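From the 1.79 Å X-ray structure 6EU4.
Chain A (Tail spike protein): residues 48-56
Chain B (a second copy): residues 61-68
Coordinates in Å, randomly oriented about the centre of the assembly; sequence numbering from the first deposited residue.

Chain A, residues 48-56: NFALAKPYV
Chain B, residues 61-68: RIYVASRA

No direct hydrogen bond joins these two stretches of the tail spike protein; the hydrogen-bonded links found between the stretches are water-mediated. Interfaces between identical chains often work this way, with apolar side chains supplying the close packing and solvent completing the polar network around them.

The chain A stretch has no regular helix or strand. It opens with a type I beta turn from Asn A48 to Leu A51, with phi/psi of -77/0 at Phe A49 and -81/-9 at Ala A50, closed by Leu A51 N donating to Asn A48 O at 3.2 Å. The Asn A48 side chain (chi1 t) reinforces it, its OD1 accepting from Ala A50 N at 3.0 Å. Leu A51 then extends (-66/148), and the chain continues through Ala A52 (-65/-28), Lys A53 (-128/72) and Pro A54 (-78/-34) to Tyr A55 (-98/117). In chain B, Arg B61 to Tyr B63 are strand (-137/147, -119/131, -75/128); Val B64 (-117/97) leads into a short 3-10 segment at Ala B65 (-57/-36) and Ser B66 (-67/-11), followed by Arg B67 (-113/18). Arg B67 N reaches back to Val B64 O at 2.8 Å, and Ala B68 N to Ala B65 O at 3.1 Å.

The register runs in opposite order: Phe A49 lies nearest Val B64 (CA to CA 7.7 Å), whereas the later Tyr A55 lies nearest the earlier Ile B62 (CA to CA 8.5 Å). Such separations leave the space between backbones to side chains.

Tyr A55 (chi1 -70°, chi2 -81°) has the largest area covered by the other stretch, 63 Å². Ile B62 (m,t), whose CA-to-CB bond points toward the chain A stretch, sets CD1 over one face of its ring, 3.7 Å from the centroid and 18° off the normal, a CH-pi contact. Ile B62 CG2 also approaches Tyr A55 CE2 at 3.5 Å. Val B64 (chi1 t) bridges both aromatics: its CG2 lies at the edge of the tyrosine ring, 4.4 Å from Tyr A55 CE2, while its CG1 meets Phe A49 CD1 obliquely at 4.2 Å. Phe A49 adopts chi1 -75° and chi2 -85°.

Arg B67 (m, t, p, then chi4 -163°) reaches the turn. Its CD sits 3.5 Å from Phe A49 O, and its NH1 comes within 3.3 Å of Leu A51 O, but the angle is too poor for a hydrogen bond. Instead NH1 donates to water 1 at 3.0 Å, and that water donates to Ala A52 O at 2.6 Å. A second water connects Tyr A55 OH (2.8 Å) with Tyr B63 O (2.9 Å), donating to the carbonyl. Thus Tyr A55 combines a packed ring with a solvated hydroxyl, within a contact burying 322 Å² in total.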

ATOM      1  N   ASN A  48     -30.577  20.181  38.521  1.00 34.94           N
ATOM      2  CA  ASN A  48     -29.306  20.775  38.949  1.00 36.18           C
ATOM      3  C   ASN A  48     -29.145  22.105  38.213  1.00 35.98           C
ATOM      4  O   ASN A  48     -28.605  22.151  37.104  1.00 34.90           O
ATOM      5  CB  ASN A  48     -28.142  19.827  38.676  1.00 37.25           C
ATOM      6  CG  ASN A  48     -26.819  20.386  39.147  1.00 39.63           C
ATOM      7  OD1 ASN A  48     -26.757  21.488  39.686  1.00 42.05           O
ATOM      8  ND2 ASN A  48     -25.756  19.623  38.960  1.00 40.85           N
ATOM      9  N   PHE A  49     -29.619  23.188  38.831  1.00 38.08           N
ATOM     10  CA  PHE A  49     -29.499  24.498  38.202  1.00 40.16           C
ATOM     11  C   PHE A  49     -28.094  25.075  38.300  1.00 40.37           C
ATOM     12  O   PHE A  49     -27.862  26.175  37.793  1.00 43.73           O
ATOM     13  CB  PHE A  49     -30.512  25.472  38.806  1.00 41.87           C
ATOM     14  CG  PHE A  49     -31.919  25.234  38.342  1.00 42.34           C
ATOM     15  CD1 PHE A  49     -32.380  25.793  37.157  1.00 42.74           C
ATOM     16  CD2 PHE A  49     -32.779  24.445  39.083  1.00 43.68           C
ATOM     17  CE1 PHE A  49     -33.680  25.574  36.732  1.00 41.93           C
ATOM     18  CE2 PHE A  49     -34.076  24.222  38.659  1.00 44.54           C
ATOM     19  CZ  PHE A  49     -34.520  24.784  37.475  1.00 43.78           C
ATOM     20  N   ALA A  50     -27.155  24.362  38.919  1.00 41.96           N
ATOM     21  CA  ALA A  50     -25.752  24.742  38.849  1.00 42.55           C
ATOM     22  C   ALA A  50     -25.081  24.289  37.558  1.00 38.44           C
ATOM     23  O   ALA A  50     -23.943  24.686  37.295  1.00 37.93           O
ATOM     24  CB  ALA A  50     -24.994  24.168  40.043  1.00 45.57           C
ATOM     25  N   LEU A  51     -25.742  23.469  36.752  1.00 31.30           N
ATOM     26  CA  LEU A  51     -25.168  23.075  35.474  1.00 29.67           C
ATOM     27  C   LEU A  51     -25.051  24.273  34.541  1.00 28.12           C
ATOM     28  O   LEU A  51     -25.877  25.188  34.554  1.00 29.00           O
ATOM     29  CB  LEU A  51     -26.022  22.000  34.802  1.00 31.08           C
ATOM     30  CG  LEU A  51     -26.119  20.634  35.476  1.00 33.24           C
ATOM     31  CD1 LEU A  51     -27.128  19.771  34.726  1.00 32.76           C
ATOM     32  CD2 LEU A  51     -24.756  19.934  35.533  1.00 34.57           C
ATOM     33  N   ALA A  52     -24.025  24.236  33.695  1.00 31.72           N
ATOM     34  CA  ALA A  52     -23.893  25.245  32.650  1.00 31.35           C
ATOM     35  C   ALA A  52     -25.031  25.147  31.639  1.00 29.39           C
ATOM     36  O   ALA A  52     -25.430  26.165  31.052  1.00 28.93           O
ATOM     37  CB  ALA A  52     -22.541  25.089  31.953  1.00 33.76           C
ATOM     38  N   LYS A  53     -25.584  23.945  31.459  1.00 27.03           N
ATOM     39  CA  LYS A  53     -26.616  23.659  30.456  1.00 27.30           C
ATOM     40  C   LYS A  53     -27.793  22.960  31.136  1.00 26.51           C
ATOM     41  O   LYS A  53     -28.018  21.756  30.955  1.00 27.51           O
ATOM     42  CB  LYS A  53     -26.029  22.804  29.327  1.00 27.83           C
ATOM     43  CG  LYS A  53     -24.770  23.416  28.698  1.00 28.79           C
ATOM     44  CD  LYS A  53     -23.910  22.386  27.949  1.00 30.86           C
ATOM     45  CE  LYS A  53     -22.613  23.010  27.407  1.00 31.08           C
ATOM     46  NZ  LYS A  53     -21.744  22.018  26.689  1.00 30.25           N
ATOM     47  N   PRO A  54     -28.573  23.690  31.933  1.00 26.34           N
ATOM     48  CA  PRO A  54     -29.604  23.028  32.742  1.00 26.93           C
ATOM     49  C   PRO A  54     -30.854  22.647  31.954  1.00 28.15           C
ATOM     50  O   PRO A  54     -31.481  21.623  32.246  1.00 29.79           O
ATOM     51  CB  PRO A  54     -29.912  24.072  33.826  1.00 29.84           C
ATOM     52  CG  PRO A  54     -29.584  25.377  33.194  1.00 28.24           C
ATOM     53  CD  PRO A  54     -28.397  25.100  32.310  1.00 26.59           C
ATOM     54  N   TYR A  55     -31.234  23.455  30.967  1.00 27.80           N
ATOM     55  CA  TYR A  55     -32.456  23.224  30.203  1.00 27.10           C
ATOM     56  C   TYR A  55     -32.078  22.511  28.912  1.00 27.15           C
ATOM     57  O   TYR A  55     -31.328  23.057  28.099  1.00 30.80           O
ATOM     58  CB  TYR A  55     -33.179  24.539  29.906  1.00 27.76           C
ATOM     59  CG  TYR A  55     -33.815  25.209  31.107  1.00 29.04           C
ATOM     60  CD1 TYR A  55     -35.051  24.798  31.577  1.00 29.62           C
ATOM     61  CD2 TYR A  55     -33.197  26.275  31.751  1.00 28.96           C
ATOM     62  CE1 TYR A  55     -35.643  25.414  32.649  1.00 31.17           C
ATOM     63  CE2 TYR A  55     -33.791  26.895  32.834  1.00 30.95           C
ATOM     64  CZ  TYR A  55     -35.013  26.463  33.275  1.00 32.07           C
ATOM     65  OH  TYR A  55     -35.621  27.073  34.348  1.00 35.75           O
ATOM     66  N   VAL A  56     -32.564  21.284  28.735  1.00 26.31           N
ATOM     67  CA  VAL A  56     -32.246  20.505  27.538  1.00 25.38           C
ATOM     68  C   VAL A  56     -33.506  19.803  27.068  1.00 25.24           C
ATOM     69  O   VAL A  56     -34.422  19.532  27.849  1.00 22.89           O
ATOM     70  CB  VAL A  56     -31.111  19.473  27.760  1.00 26.98           C
ATOM     71  CG1 VAL A  56     -29.820  20.162  28.183  1.00 29.29           C
ATOM     72  CG2 VAL A  56     -31.520  18.403  28.785  1.00 25.44           C
TER
ATOM     73  N   ARG B  61     -32.618  32.783  25.834  1.00 27.96           N
ATOM     74  CA  ARG B  61     -32.025  32.693  27.155  1.00 28.67           C
ATOM     75  C   ARG B  61     -33.128  32.551  28.184  1.00 29.26           C
ATOM     76  O   ARG B  61     -34.226  33.094  28.015  1.00 29.11           O
ATOM     77  CB  ARG B  61     -31.172  33.922  27.484  1.00 30.37           C
ATOM     78  CG  ARG B  61     -29.948  33.997  26.608  1.00 29.96           C
ATOM     79  CD  ARG B  61     -28.928  34.963  27.099  1.00 29.69           C
ATOM     80  NE  ARG B  61     -27.718  34.866  26.279  1.00 26.27           N
ATOM     81  CZ  ARG B  61     -26.546  34.373  26.678  1.00 26.53           C
ATOM     82  NH1 ARG B  61     -26.361  33.936  27.921  1.00 27.15           N
ATOM     83  NH2 ARG B  61     -25.527  34.337  25.829  1.00 26.13           N
ATOM     84  N   ILE B  62     -32.821  31.808  29.247  1.00 28.60           N
ATOM     85  CA  ILE B  62     -33.728  31.619  30.372  1.00 29.61           C
ATOM     86  C   ILE B  62     -33.071  32.176  31.629  1.00 30.40           C
ATOM     87  O   ILE B  62     -31.917  31.850  31.937  1.00 30.83           O
ATOM     88  CB  ILE B  62     -34.108  30.140  30.562  1.00 31.87           C
ATOM     89  CG1 ILE B  62     -34.742  29.599  29.279  1.00 33.20           C
ATOM     90  CG2 ILE B  62     -35.082  30.005  31.743  1.00 33.69           C
ATOM     91  CD1 ILE B  62     -35.078  28.127  29.316  1.00 34.12           C
ATOM     92  N   TYR B  63     -33.820  32.999  32.361  1.00 33.49           N
ATOM     93  CA  TYR B  63     -33.324  33.593  33.594  1.00 35.12           C
ATOM     94  C   TYR B  63     -33.309  32.568  34.726  1.00 35.80           C
ATOM     95  O   TYR B  63     -34.324  31.923  35.008  1.00 37.14           O
ATOM     96  CB  TYR B  63     -34.187  34.791  33.986  1.00 36.94           C
ATOM     97  CG  TYR B  63     -33.614  35.594  35.128  1.00 39.55           C
ATOM     98  CD1 TYR B  63     -32.361  36.184  35.025  1.00 38.94           C
ATOM     99  CD2 TYR B  63     -34.332  35.775  36.307  1.00 42.44           C
ATOM    100  CE1 TYR B  63     -31.833  36.923  36.064  1.00 40.59           C
ATOM    101  CE2 TYR B  63     -33.811  36.507  37.348  1.00 42.88           C
ATOM    102  CZ  TYR B  63     -32.565  37.082  37.223  1.00 43.45           C
ATOM    103  OH  TYR B  63     -32.051  37.817  38.264  1.00 45.63           O
ATOM    104  N   VAL B  64     -32.160  32.439  35.378  1.00 35.04           N
ATOM    105  CA  VAL B  64     -31.970  31.569  36.537  1.00 36.22           C
ATOM    106  C   VAL B  64     -31.622  32.495  37.700  1.00 37.35           C
ATOM    107  O   VAL B  64     -30.461  32.885  37.876  1.00 36.43           O
ATOM    108  CB  VAL B  64     -30.878  30.520  36.293  1.00 37.90           C
ATOM    109  CG1 VAL B  64     -30.675  29.629  37.519  1.00 38.37           C
ATOM    110  CG2 VAL B  64     -31.229  29.671  35.074  1.00 36.15           C
ATOM    111  N   ALA B  65     -32.629  32.850  38.501  1.00 39.32           N
ATOM    112  CA  ALA B  65     -32.463  33.924  39.478  1.00 41.66           C
ATOM    113  C   ALA B  65     -31.302  33.656  40.428  1.00 42.62           C
ATOM    114  O   ALA B  65     -30.602  34.591  40.841  1.00 42.26           O
ATOM    115  CB  ALA B  65     -33.757  34.111  40.266  1.00 42.71           C
ATOM    116  N   SER B  66     -31.077  32.391  40.792  1.00 40.49           N
ATOM    117  CA  SER B  66     -30.002  32.078  41.726  1.00 41.42           C
ATOM    118  C   SER B  66     -28.621  32.340  41.145  1.00 40.90           C
ATOM    119  O   SER B  66     -27.637  32.297  41.893  1.00 40.96           O
ATOM    120  CB  SER B  66     -30.093  30.619  42.174  1.00 41.92           C
ATOM    121  OG  SER B  66     -29.870  29.742  41.089  1.00 41.36           O
ATOM    122  N   ARG B  67     -28.517  32.590  39.840  1.00 38.49           N
ATOM    123  CA  ARG B  67     -27.244  32.884  39.200  1.00 35.37           C
ATOM    124  C   ARG B  67     -27.183  34.327  38.700  1.00 36.36           C
ATOM    125  O   ARG B  67     -26.324  34.670  37.875  1.00 33.59           O
ATOM    126  CB  ARG B  67     -27.006  31.880  38.065  1.00 35.74           C
ATOM    127  CG  ARG B  67     -27.079  30.423  38.538  1.00 35.24           C
ATOM    128  CD  ARG B  67     -26.709  29.435  37.443  1.00 35.28           C
ATOM    129  NE  ARG B  67     -25.388  29.725  36.893  1.00 35.81           N
ATOM    130  CZ  ARG B  67     -24.933  29.250  35.736  1.00 38.62           C
ATOM    131  NH1 ARG B  67     -25.693  28.455  35.004  1.00 40.95           N
ATOM    132  NH2 ARG B  67     -23.717  29.572  35.307  1.00 36.00           N
ATOM    133  N   ALA B  68     -28.070  35.185  39.216  1.00 39.05           N
ATOM    134  CA  ALA B  68     -28.150  36.576  38.773  1.00 39.73           C
ATOM    135  C   ALA B  68     -26.807  37.285  38.848  1.00 38.02           C
ATOM    136  O   ALA B  68     -26.521  38.164  38.027  1.00 38.71           O
ATOM    137  CB  ALA B  68     -29.186  37.331  39.617  1.00 43.05           C
TER
HETATM  138  O   HOH W   1     -24.805  28.461  32.111  1.00 27.24           O
HETATM  139  O   HOH W   2     -34.677  29.155  35.923  1.00 40.21           O